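AAR187Cp (Eremothecium gossypii, PDB 3ZIL) probably regulates sister-chromatid cohesion as the Wpl1 (Wapl-family) partner of cohesin, the chain here being its C-terminal, all-helical Wap1 domain. Local coordinates at residues E37-N41 with I125-V131; C47-N52 with D137-L142. All coordinates share one frame; numbering follows the deposited sequence.

Contact 1. Residues E37-N41 with I125-V131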
# COMPACT_ATOMS: atom_id res chain seq x y z
N GLU A 37 -23.96 3.17 -26.41
CA GLU A 37 -22.95 3.63 -27.39
C GLU A 37 -23.02 5.16 -27.61
O GLU A 37 -21.98 5.83 -27.70
CB GLU A 37 -23.13 2.90 -28.74
CG GLU A 37 -22.00 3.15 -29.75
CD GLU A 37 -22.25 2.56 -31.15
OE1 GLU A 37 -23.42 2.25 -31.47
OE2 GLU A 37 -21.29 2.45 -31.93
N HIS A 38 -24.24 5.70 -27.74
CA HIS A 38 -24.45 7.12 -27.95
C HIS A 38 -23.99 7.86 -26.72
O HIS A 38 -23.31 8.89 -26.80
CB HIS A 38 -25.93 7.40 -28.24
CG HIS A 38 -26.23 8.88 -28.55
ND1 HIS A 38 -26.17 9.40 -29.81
CD2 HIS A 38 -26.64 9.93 -27.71
CE1 HIS A 38 -26.51 10.72 -29.78
NE2 HIS A 38 -26.81 11.04 -28.50
N ARG A 39 -24.41 7.39 -25.55
CA ARG A 39 -23.93 7.96 -24.28
C ARG A 39 -22.40 8.00 -24.28
O ARG A 39 -21.75 9.08 -24.10
CB ARG A 39 -24.46 7.17 -23.09
CG ARG A 39 -23.85 7.55 -21.72
CD ARG A 39 -24.58 6.84 -20.55
NE ARG A 39 -23.84 6.72 -19.28
CZ ARG A 39 -23.55 7.69 -18.42
NH1 ARG A 39 -23.81 9.00 -18.68
NH2 ARG A 39 -22.89 7.36 -17.29
N ARG A 40 -21.83 6.82 -24.50
CA ARG A 40 -20.36 6.71 -24.56
C ARG A 40 -19.73 7.74 -25.53
O ARG A 40 -18.65 8.29 -25.24
CB ARG A 40 -19.91 5.31 -24.94
CG ARG A 40 -18.41 5.20 -24.98
CD ARG A 40 -17.93 3.83 -25.38
NE ARG A 40 -17.99 3.37 -26.78
CZ ARG A 40 -18.11 4.10 -27.86
NH1 ARG A 40 -18.20 5.42 -27.76
NH2 ARG A 40 -18.13 3.50 -29.05
N ASN A 41 -20.40 7.94 -26.67
CA ASN A 41 -19.87 8.81 -27.71
C ASN A 41 -19.94 10.28 -27.32
O ASN A 41 -18.97 11.05 -27.56
CB ASN A 41 -20.57 8.54 -29.06
CG ASN A 41 -20.04 7.23 -29.72
OD1 ASN A 41 -19.23 6.51 -29.15
ND2 ASN A 41 -20.52 6.92 -30.88
N ILE A 125 -11.74 0.24 -29.90
CA ILE A 125 -13.07 0.75 -29.57
C ILE A 125 -14.03 0.34 -30.73
O ILE A 125 -13.66 0.49 -31.90
CB ILE A 125 -13.08 2.28 -29.15
CG1 ILE A 125 -14.49 2.77 -28.82
CG2 ILE A 125 -12.47 3.22 -30.19
CD1 ILE A 125 -14.53 4.19 -28.29
N ALA A 126 -15.17 -0.27 -30.41
CA ALA A 126 -16.29 -0.45 -31.37
C ALA A 126 -16.79 0.94 -31.74
O ALA A 126 -17.21 1.70 -30.87
CB ALA A 126 -17.42 -1.19 -30.67
N GLY A 127 -16.74 1.33 -33.00
CA GLY A 127 -17.38 2.60 -33.35
C GLY A 127 -17.10 3.08 -34.74
O GLY A 127 -16.33 2.46 -35.46
N SER A 128 -17.72 4.18 -35.12
CA SER A 128 -17.37 4.80 -36.40
C SER A 128 -15.83 5.08 -36.51
O SER A 128 -15.05 5.01 -35.52
CB SER A 128 -18.14 6.09 -36.57
OG SER A 128 -17.61 7.08 -35.72
N ARG A 129 -15.41 5.44 -37.70
CA ARG A 129 -14.03 5.85 -37.93
C ARG A 129 -13.66 7.06 -37.11
O ARG A 129 -12.58 7.13 -36.49
CB ARG A 129 -13.78 6.17 -39.43
CG ARG A 129 -12.40 6.74 -39.74
CD ARG A 129 -12.45 7.83 -40.81
NE ARG A 129 -11.16 8.49 -41.10
CZ ARG A 129 -10.94 9.81 -41.04
NH1 ARG A 129 -11.91 10.64 -40.65
NH2 ARG A 129 -9.73 10.30 -41.35
N LEU A 130 -14.50 8.08 -37.15
CA LEU A 130 -14.20 9.29 -36.38
C LEU A 130 -14.14 9.05 -34.83
O LEU A 130 -13.32 9.72 -34.14
CB LEU A 130 -15.16 10.39 -36.70
CG LEU A 130 -14.84 11.78 -36.13
CD1 LEU A 130 -13.40 12.23 -36.43
CD2 LEU A 130 -15.83 12.79 -36.70
N VAL A 131 -15.03 8.15 -34.33
CA VAL A 131 -15.09 7.73 -32.92
C VAL A 131 -13.71 7.15 -32.59
O VAL A 131 -13.08 7.56 -31.59
CB VAL A 131 -16.29 6.78 -32.61
CG1 VAL A 131 -16.02 5.97 -31.31
CG2 VAL A 131 -17.61 7.56 -32.40
O HOH W 1 -19.64 4.63 -32.91

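Contact 2. Residues C47-N52 with D137-L142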
# COMPACT_ATOMS: atom_id res chain seq x y z
N CYS A 47 -14.94 14.70 -23.05
CA CYS A 47 -13.61 14.52 -22.44
C CYS A 47 -12.63 15.19 -23.38
O CYS A 47 -11.73 15.92 -22.96
CB CYS A 47 -13.27 13.03 -22.26
SG CYS A 47 -14.34 12.28 -20.97
N LEU A 48 -12.82 14.95 -24.67
CA LEU A 48 -11.83 15.45 -25.65
C LEU A 48 -11.84 17.01 -25.76
O LEU A 48 -10.79 17.65 -25.74
CB LEU A 48 -11.97 14.73 -26.98
CG LEU A 48 -10.79 14.88 -27.97
CD1 LEU A 48 -9.43 14.38 -27.48
CD2 LEU A 48 -11.17 14.10 -29.21
N ASP A 49 -13.03 17.62 -25.74
CA ASP A 49 -13.18 19.08 -25.58
C ASP A 49 -12.51 19.62 -24.30
O ASP A 49 -11.79 20.65 -24.32
CB ASP A 49 -14.67 19.43 -25.61
CG ASP A 49 -15.30 19.15 -26.98
OD1 ASP A 49 -14.58 18.86 -27.94
OD2 ASP A 49 -16.53 19.19 -27.11
N MET A 50 -12.74 18.94 -23.19
CA MET A 50 -12.24 19.39 -21.88
C MET A 50 -10.75 19.27 -21.88
O MET A 50 -10.07 20.17 -21.46
CB MET A 50 -12.77 18.49 -20.75
CG MET A 50 -14.25 18.70 -20.50
SD MET A 50 -14.99 17.57 -19.29
CE MET A 50 -14.14 18.27 -17.90
N MET A 51 -10.25 18.14 -22.37
CA MET A 51 -8.80 17.93 -22.58
C MET A 51 -8.23 19.04 -23.46
O MET A 51 -7.17 19.52 -23.16
CB MET A 51 -8.48 16.54 -23.17
CG MET A 51 -6.98 16.29 -23.27
SD MET A 51 -6.19 16.02 -21.64
CE MET A 51 -6.48 14.26 -21.39
N ASN A 52 -8.98 19.50 -24.49
CA ASN A 52 -8.46 20.52 -25.40
C ASN A 52 -8.73 21.99 -24.97
O ASN A 52 -8.18 22.93 -25.56
CB ASN A 52 -9.02 20.24 -26.83
CG ASN A 52 -8.39 18.99 -27.49
OD1 ASN A 52 -7.36 18.47 -27.04
ND2 ASN A 52 -9.06 18.45 -28.52
N ASP A 137 -6.85 9.80 -30.17
CA ASP A 137 -6.38 11.14 -29.86
C ASP A 137 -6.45 11.41 -28.32
O ASP A 137 -5.46 11.87 -27.67
CB ASP A 137 -7.21 12.08 -30.71
CG ASP A 137 -7.04 13.55 -30.38
OD1 ASP A 137 -6.26 13.96 -29.49
OD2 ASP A 137 -7.76 14.34 -31.04
N LEU A 138 -7.61 11.11 -27.72
CA LEU A 138 -7.70 11.20 -26.25
C LEU A 138 -6.67 10.37 -25.46
O LEU A 138 -6.04 10.91 -24.54
CB LEU A 138 -9.13 10.91 -25.75
CG LEU A 138 -9.31 11.15 -24.23
CD1 LEU A 138 -9.28 12.66 -23.85
CD2 LEU A 138 -10.62 10.50 -23.85
N LEU A 139 -6.55 9.08 -25.81
CA LEU A 139 -5.61 8.17 -25.23
C LEU A 139 -4.17 8.69 -25.21
O LEU A 139 -3.51 8.60 -24.17
CB LEU A 139 -5.65 6.81 -25.96
CG LEU A 139 -6.09 5.48 -25.38
CD1 LEU A 139 -7.26 5.54 -24.42
CD2 LEU A 139 -6.33 4.46 -26.51
N ARG A 140 -3.68 9.21 -26.34
CA ARG A 140 -2.39 9.95 -26.38
C ARG A 140 -2.28 11.09 -25.38
O ARG A 140 -1.20 11.43 -24.97
CB ARG A 140 -2.01 10.43 -27.83
CG ARG A 140 -1.81 9.25 -28.80
CD ARG A 140 -1.36 9.64 -30.20
NE ARG A 140 -2.24 10.58 -30.90
CZ ARG A 140 -3.14 10.24 -31.82
NH1 ARG A 140 -3.30 8.96 -32.16
NH2 ARG A 140 -3.90 11.15 -32.44
N LYS A 141 -3.39 11.68 -24.95
CA LYS A 141 -3.31 12.75 -23.96
C LYS A 141 -3.57 12.38 -22.49
O LYS A 141 -3.33 13.20 -21.62
CB LYS A 141 -4.29 13.86 -24.36
CG LYS A 141 -3.75 14.79 -25.44
CD LYS A 141 -4.88 15.35 -26.31
CE LYS A 141 -4.26 16.07 -27.52
NZ LYS A 141 -5.36 16.46 -28.42
N LEU A 142 -4.15 11.20 -22.21
CA LEU A 142 -4.61 10.88 -20.83
C LEU A 142 -3.41 10.57 -19.96
O LEU A 142 -2.41 10.06 -20.46
CB LEU A 142 -5.45 9.61 -20.87
CG LEU A 142 -6.90 9.88 -21.34
CD1 LEU A 142 -7.52 8.55 -21.62
CD2 LEU A 142 -7.68 10.71 -20.27

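Contact 1. Residues E37-N41 with I125-V131
Near the start of helix 36-52, residues 37-41 run beside a loop that turns into helix 129-141, with Glu37 CA 8.2 Å from Gly127 CA and Asn41 CA 7.2 Å from Val131 CA. The N-terminal ends of two helices of the all-helical Wap1 domain thus meet through a capping loop. Arg40 makes the main side-chain approach, its chain leaving the helix extended and bending at chi3 (75°). Arg40 NH1 is modelled only 2.0 Å from Asn41 OD1, too close to be real, so the finer placing of both groups is doubtful. As modelled, Ile125 CD1 sits over the centre of one guanidinium face, 3.6 Å from Arg40 CZ, while Ala126 O lies at the edge, near the plane. Arg40 NH2 is placed 2.7 Å from Ala126 O, but an N-H...O angle of 117° makes this at best a weak bond. Val131 packs against Asn41 at about a right angle, its CG2 against the amide and its CG1 near Arg40 NH2.

A water bridges the two segments. It donates to Glu37 OE2 and accepts from Ser128 N at 3.0 Å; its bond from Asn41 ND2 depends on the doubtful setting of that amide. Ser128 is also the N-cap of helix 129-141, its OG accepting from Val131 N at 3.1 Å. Gly127 before it is nearly fully extended, and its CA approaches Glu37 OE2.

Helix 81-93 lies alongside, its Val82 touching both Arg40 and Ile125, and Ile125 also reaches Lys132 and Tyr135 of helix 129-141.

Contact 2. Residues C47-N52 with D137-L142
Leu48 lays its CD1 methyl against the start of segment 137-142, 3.9 Å from Leu138 CB and 3.8 Å from Asp137 OD1. This is helix-on-helix packing within the all-helical Wap1 domain: the short axes of 47-52 and 137-141 approach to 10.3 Å and run in the same general sense at 47°. Leu138 fills the middle of the interface. With its CG anti to the backbone N (chi1 -173°), its CD2 lies against Cys47 CB and its CD1 against Met51 CB, so its two branches meet residues one helical turn apart.

Met51 extends the apolar patch toward the end of helix 129-141. Bends at its second and third torsions fold the thioether back over Lys141, bringing Met51 CE to 3.3 Å from Lys141 O, with Leu142 CD2 also beside this methyl, 3.9 Å from Met51 CE. Phe89 of helix 81-93 touches Cys47, Met51 and Leu142, adding a third helix to the apolar side.

The outer side is polar. The aliphatic chain of Lys141 runs past Met51 CG, then its ammonium group links the two helices. Lys141 NZ lies 2.9 Å from Asp137 OD1 in a salt bridge along its own segment, the carboxylate oxygen offering its syn lone pair. Across the interface, Lys141 NZ donates to Asn52 OD1 at 3.2 Å, lying in the carbonyl plane on a lone pair with a C=O...N angle of 130°.

Overall arrangement
From the N terminus, the chain first passes through 37-41 and then 47-52, both on helix 36-52. It continues through helices 54-72, 81-93 and 108-116 before returning at 125-131 and 137-142. Contact 1 closes a loop of 83 intervening residues and contact 2 one of 84; because the segments alternate in sequence, the loops cross. Both contacts pair helix 36-52 with the region of helix 129-141, contact 1 near the beginnings of these helices and contact 2 near their ends. Their centres are 15 Å apart and their nearest atoms about 7 Å apart, without touching. Helix 81-93 borders both, tying three helices together in the N-terminal part of the chain.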